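Glucoamylase (Thermoanaerobacterium thermosaccharolyticum, PDB 1LF6) hydrolyses terminal alpha-1,4-linked glucose units from the non-reducing ends of glucan chains, probably releasing beta-D-glucose, and belongs to glycoside hydrolase family 15. Local coordinates at residues K99-L105 and Y299-I304; G41-N45 and K306-K311. All blocks are in the same frame, centred on the assembly; numbering follows the deposited sequence.

Contact 1. Residues K99-L105 and Y299-I304; sequences KFTDKSL and YNSMMI
Helix 296-306 of the glycosidase domain meets a hairpin loop of the beta-sandwich domain where Lys103 and Leu105 lie against Tyr299 and Met303. Lys103 runs alongside the tyrosine side chain, both pointing the same way, and its chain is fully extended beyond CG. That shape lays the CE methylene over one face of the Tyr299 ring, 4.1 Å from the centroid and 18° off the ring normal. This is a CH-pi contact offset toward the ring's rim, nearest to CZ and CE2. A lysine suits the place because its aliphatic chain can cover the ring while the ammonium continues past it to hydrogen-bond Asn285. At the root of the ring, Tyr299 CB packs 3.5 Å from the backbone O of Asp102.

Residues 99-105 form the turn between strands 93-99 and 107-113, an antiparallel beta hairpin. An ST turn shapes this link: Thr101 OG1 accepts from the N of Lys103 at 3.2 Å and also shares a hydrogen bond of 2.6 Å with Ser104 OG. Threonine and serine suit this tight loop because their hydroxyls can tie it from within; Leu105, just after Ser104, points toward the helix.

Leu105 and Met303 slide past each other in opposite directions, with Leu105 CG 3.6 Å from Met303 CB and both leucine methyls close to the same methylene. Met303 CG stands anti to its carbonyl carbon (chi1 -60°), and the extended chi2 carries SD to 3.4 Å from the backbone N of Ser104. A methionine's long unbranched chain can reach the loop backbone, although the position of its terminal methyl is doubtful. Trp280 and Cys284 of helix 269-284 also touch Met303. Elsewhere along the helix, Lys99 lies across Asn300, its bend at chi3 (-59°) turning CE in beside that side chain.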
# COMPACT_ATOMS: atom_id res chain seq x y z
N LYS A 99 -3.85 -12.43 -13.13
CA LYS A 99 -3.89 -13.31 -11.96
C LYS A 99 -4.32 -14.71 -12.37
O LYS A 99 -4.93 -14.89 -13.42
CB LYS A 99 -4.86 -12.76 -10.90
CG LYS A 99 -4.57 -11.32 -10.47
CD LYS A 99 -5.14 -10.99 -9.09
CE LYS A 99 -6.65 -11.17 -9.01
NZ LYS A 99 -7.37 -10.29 -9.98
N PHE A 100 -4.00 -15.70 -11.53
CA PHE A 100 -4.38 -17.09 -11.81
C PHE A 100 -5.89 -17.13 -12.00
O PHE A 100 -6.39 -17.74 -12.95
CB PHE A 100 -3.96 -17.99 -10.64
CG PHE A 100 -2.47 -18.12 -10.46
CD1 PHE A 100 -1.94 -18.59 -9.27
CD2 PHE A 100 -1.59 -17.78 -11.49
CE1 PHE A 100 -0.57 -18.71 -9.09
CE2 PHE A 100 -0.21 -17.90 -11.33
CZ PHE A 100 0.30 -18.37 -10.12
N THR A 101 -6.61 -16.48 -11.09
CA THR A 101 -8.07 -16.40 -11.15
C THR A 101 -8.47 -15.05 -10.55
O THR A 101 -7.64 -14.35 -9.98
CB THR A 101 -8.76 -17.51 -10.34
OG1 THR A 101 -8.54 -17.28 -8.94
CG2 THR A 101 -8.22 -18.88 -10.72
N ASP A 102 -9.75 -14.71 -10.67
CA ASP A 102 -10.27 -13.47 -10.13
C ASP A 102 -10.44 -13.52 -8.61
O ASP A 102 -10.80 -12.53 -7.98
CB ASP A 102 -11.63 -13.14 -10.76
CG ASP A 102 -11.50 -12.46 -12.10
OD1 ASP A 102 -12.54 -12.14 -12.71
OD2 ASP A 102 -10.35 -12.23 -12.54
N LYS A 103 -10.17 -14.68 -8.02
CA LYS A 103 -10.32 -14.82 -6.58
C LYS A 103 -9.06 -15.37 -5.91
O LYS A 103 -9.14 -16.13 -4.95
CB LYS A 103 -11.53 -15.70 -6.25
CG LYS A 103 -12.86 -15.09 -6.71
CD LYS A 103 -14.05 -16.01 -6.46
CE LYS A 103 -15.37 -15.35 -6.89
NZ LYS A 103 -16.55 -16.24 -6.70
N SER A 104 -7.90 -14.99 -6.44
CA SER A 104 -6.62 -15.41 -5.90
C SER A 104 -5.52 -14.41 -6.25
O SER A 104 -5.48 -13.87 -7.36
CB SER A 104 -6.23 -16.81 -6.41
OG SER A 104 -6.17 -16.87 -7.83
N LEU A 105 -4.63 -14.15 -5.29
CA LEU A 105 -3.54 -13.21 -5.51
C LEU A 105 -2.30 -13.93 -6.03
O LEU A 105 -1.19 -13.75 -5.51
CB LEU A 105 -3.22 -12.43 -4.23
CG LEU A 105 -4.28 -11.41 -3.79
CD1 LEU A 105 -3.79 -10.66 -2.56
CD2 LEU A 105 -4.55 -10.43 -4.92
N TYR A 299 -13.23 -7.97 -5.84
CA TYR A 299 -12.51 -9.07 -5.21
C TYR A 299 -11.02 -8.75 -5.11
O TYR A 299 -10.38 -9.01 -4.09
CB TYR A 299 -12.76 -10.36 -5.99
CG TYR A 299 -14.14 -10.94 -5.78
CD1 TYR A 299 -14.52 -11.44 -4.53
CD2 TYR A 299 -15.08 -10.97 -6.81
CE1 TYR A 299 -15.81 -11.96 -4.32
CE2 TYR A 299 -16.37 -11.49 -6.61
CZ TYR A 299 -16.72 -11.98 -5.36
OH TYR A 299 -17.99 -12.49 -5.16
N ASN A 300 -10.45 -8.19 -6.18
CA ASN A 300 -9.03 -7.85 -6.17
C ASN A 300 -8.75 -6.91 -5.00
O ASN A 300 -7.81 -7.12 -4.23
CB ASN A 300 -8.62 -7.18 -7.49
CG ASN A 300 -7.10 -7.04 -7.63
OD1 ASN A 300 -6.59 -5.94 -7.87
ND2 ASN A 300 -6.39 -8.14 -7.49
N SER A 301 -9.57 -5.86 -4.87
CA SER A 301 -9.39 -4.89 -3.79
C SER A 301 -9.48 -5.55 -2.41
O SER A 301 -8.65 -5.29 -1.55
CB SER A 301 -10.45 -3.78 -3.89
OG SER A 301 -10.34 -3.08 -5.12
N MET A 302 -10.48 -6.41 -2.22
CA MET A 302 -10.64 -7.06 -0.92
C MET A 302 -9.49 -7.99 -0.55
O MET A 302 -9.14 -8.10 0.63
CB MET A 302 -11.98 -7.81 -0.86
CG MET A 302 -13.20 -6.89 -0.85
SD MET A 302 -13.08 -5.54 0.35
CE MET A 302 -12.81 -6.44 1.88
N MET A 303 -8.89 -8.66 -1.53
CA MET A 303 -7.78 -9.56 -1.24
C MET A 303 -6.56 -8.72 -0.88
O MET A 303 -5.82 -9.05 0.06
CB MET A 303 -7.46 -10.43 -2.46
CG MET A 303 -8.62 -11.31 -2.90
SD MET A 303 -8.20 -12.52 -4.17
CE MET A 303 -8.24 -13.95 -3.25
N ILE A 304 -6.34 -7.65 -1.63
CA ILE A 304 -5.22 -6.76 -1.37
C ILE A 304 -5.31 -6.24 0.06
O ILE A 304 -4.31 -6.23 0.78
CB ILE A 304 -5.20 -5.56 -2.36
CG1 ILE A 304 -4.81 -6.06 -3.75
CG2 ILE A 304 -4.23 -4.48 -1.88
CD1 ILE A 304 -4.82 -4.97 -4.81

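Contact 2. Residues G41-N45 and K306-K311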
# COMPACT_ATOMS: atom_id res chain seq x y z
N GLY A 41 1.02 -10.02 -3.05
CA GLY A 41 0.42 -11.24 -2.56
C GLY A 41 1.03 -11.84 -1.32
O GLY A 41 2.09 -11.43 -0.85
N THR A 42 0.34 -12.83 -0.78
CA THR A 42 0.76 -13.54 0.41
C THR A 42 -0.26 -14.65 0.61
O THR A 42 -1.38 -14.56 0.09
CB THR A 42 0.76 -12.61 1.65
OG1 THR A 42 1.37 -13.27 2.76
CG2 THR A 42 -0.67 -12.21 2.02
N ALA A 43 0.12 -15.70 1.32
CA ALA A 43 -0.82 -16.79 1.56
C ALA A 43 -1.91 -16.25 2.46
O ALA A 43 -1.65 -15.41 3.33
CB ALA A 43 -0.10 -17.97 2.22
N ASN A 44 -3.13 -16.72 2.26
CA ASN A 44 -4.26 -16.28 3.06
C ASN A 44 -4.35 -17.05 4.39
O ASN A 44 -5.35 -17.72 4.68
CB ASN A 44 -5.56 -16.40 2.25
CG ASN A 44 -6.80 -16.10 3.06
OD1 ASN A 44 -6.80 -15.23 3.93
ND2 ASN A 44 -7.88 -16.81 2.76
N ASN A 45 -3.28 -16.98 5.16
CA ASN A 45 -3.20 -17.62 6.48
C ASN A 45 -2.10 -16.93 7.27
O ASN A 45 -1.30 -16.19 6.71
CB ASN A 45 -2.94 -19.13 6.36
CG ASN A 45 -1.59 -19.47 5.74
OD1 ASN A 45 -1.52 -20.00 4.64
ND2 ASN A 45 -0.51 -19.19 6.46
N LYS A 306 -7.00 -7.61 2.56
CA LYS A 306 -6.82 -8.78 3.40
C LYS A 306 -5.33 -9.12 3.53
O LYS A 306 -4.87 -9.50 4.60
CB LYS A 306 -7.56 -9.97 2.78
CG LYS A 306 -8.46 -10.70 3.74
CD LYS A 306 -7.67 -11.38 4.81
CE LYS A 306 -8.57 -12.00 5.87
NZ LYS A 306 -7.72 -12.70 6.86
N ALA A 307 -4.60 -8.96 2.44
CA ALA A 307 -3.17 -9.25 2.41
C ALA A 307 -2.30 -8.14 3.00
O ALA A 307 -1.07 -8.26 3.01
CB ALA A 307 -2.74 -9.54 0.98
N SER A 308 -2.92 -7.07 3.49
CA SER A 308 -2.16 -5.94 4.04
C SER A 308 -2.08 -5.92 5.57
O SER A 308 -1.66 -4.93 6.17
CB SER A 308 -2.76 -4.61 3.55
OG SER A 308 -2.62 -4.50 2.14
N GLU A 309 -2.48 -7.03 6.18
CA GLU A 309 -2.44 -7.15 7.64
C GLU A 309 -1.15 -7.85 8.05
O GLU A 309 -0.70 -8.77 7.37
CB GLU A 309 -3.64 -7.97 8.14
CG GLU A 309 -3.62 -8.30 9.63
CD GLU A 309 -4.75 -9.22 10.06
OE1 GLU A 309 -5.01 -10.22 9.35
OE2 GLU A 309 -5.38 -8.94 11.10
N ASP A 310 -0.55 -7.43 9.16
CA ASP A 310 0.65 -8.12 9.62
C ASP A 310 0.12 -9.44 10.15
O ASP A 310 -1.03 -9.52 10.60
CB ASP A 310 1.36 -7.36 10.74
CG ASP A 310 2.65 -8.05 11.18
OD1 ASP A 310 3.51 -8.32 10.31
OD2 ASP A 310 2.80 -8.33 12.39
N LYS A 311 0.93 -10.49 10.09
CA LYS A 311 0.48 -11.79 10.56
C LYS A 311 0.85 -12.10 12.01
O LYS A 311 0.48 -13.14 12.54
CB LYS A 311 0.99 -12.87 9.61
CG LYS A 311 0.41 -12.71 8.21
CD LYS A 311 0.90 -13.75 7.22
CE LYS A 311 0.20 -13.56 5.88
NZ LYS A 311 0.54 -14.61 4.87
O HOH W 1 -9.13 -15.47 6.44
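One buried ammonium group, that of Lys311, draws together three oxygens of segment 41-45. Lys311 NZ donates to Thr42 OG1 at 2.6 Å and to Ala43 O at 2.8 Å, and makes a weak bond to Asn45 O at 3.0 Å. The lysine and threonine side chains reach toward each other tip to tip. For the Ala43 bond the C=O...NZ angle is 138°, with the donor tilted 17° from the carbonyl plane. The Lys311 chain is extended all the way beyond CG, which lets an ammonium rooted in one segment reach the turn in the other. Ser48 O is a further acceptor for NZ, and Trp51 makes a cation-pi contact with the lysine. These partners probably offset the cost of burying the charge. Were Lys311 replaced by an alanine, Thr42 OG1 and the carbonyls of Ala43 and Asn45 would probably lose their shared donor, with a gap opening beside Trp51.

Thr42 serves two purposes. With OG1 anti to the backbone N (chi1 -171°), its hydroxyl meets the lysine while CG2 packs 3.5 Å from Ala307 CB. Alanine suits that position because its short methyl lets the turn backbone come close to the strand. Farther along, a water accepts from Lys306 NZ at 3.1 Å and donates weakly to Asn44 OD1; the two side chains cross at about a right angle. Asn44 ND2 is held by Glu279 O of helix 269-284.

Asn44 is the centre of an inverse gamma turn, a bend consistent with the carbonyls of Ala43 and Asn45 both reaching one ammonium. Lys306 to Glu309 make a type I beta turn as helix 296-306 ends. Through Thr42 and Ala307 the end of sandwich strand 39-42 packs on this turn, and Lys311 beyond it ties the loop after that strand to the (alpha/alpha) barrel domain.

Overall arrangement
The centres of contacts 1 and 2 lie about 12 Å apart, and both join the N-terminal beta-sandwich domain to the family 15 (alpha/alpha) barrel domain. Along the chain, 41-45 comes first, then 99-105, 299-304 and 306-311, so contact 1 is enclosed by contact 2. The two sandwich segments lie at the ends of strands of different sheets, 39-42 and 93-99, whereas the two barrel-side segments follow one another along helix 296-306 and the loop after it. Leu105 touches Ala307 and Gly41, making the contacts continuous, and helix 269-284 borders both through Trp280. Together they place loops from both sheets against helix 296-306 and the turn that follows it, at the domain interface, away from the probable catalytic residues Glu435 and Glu438.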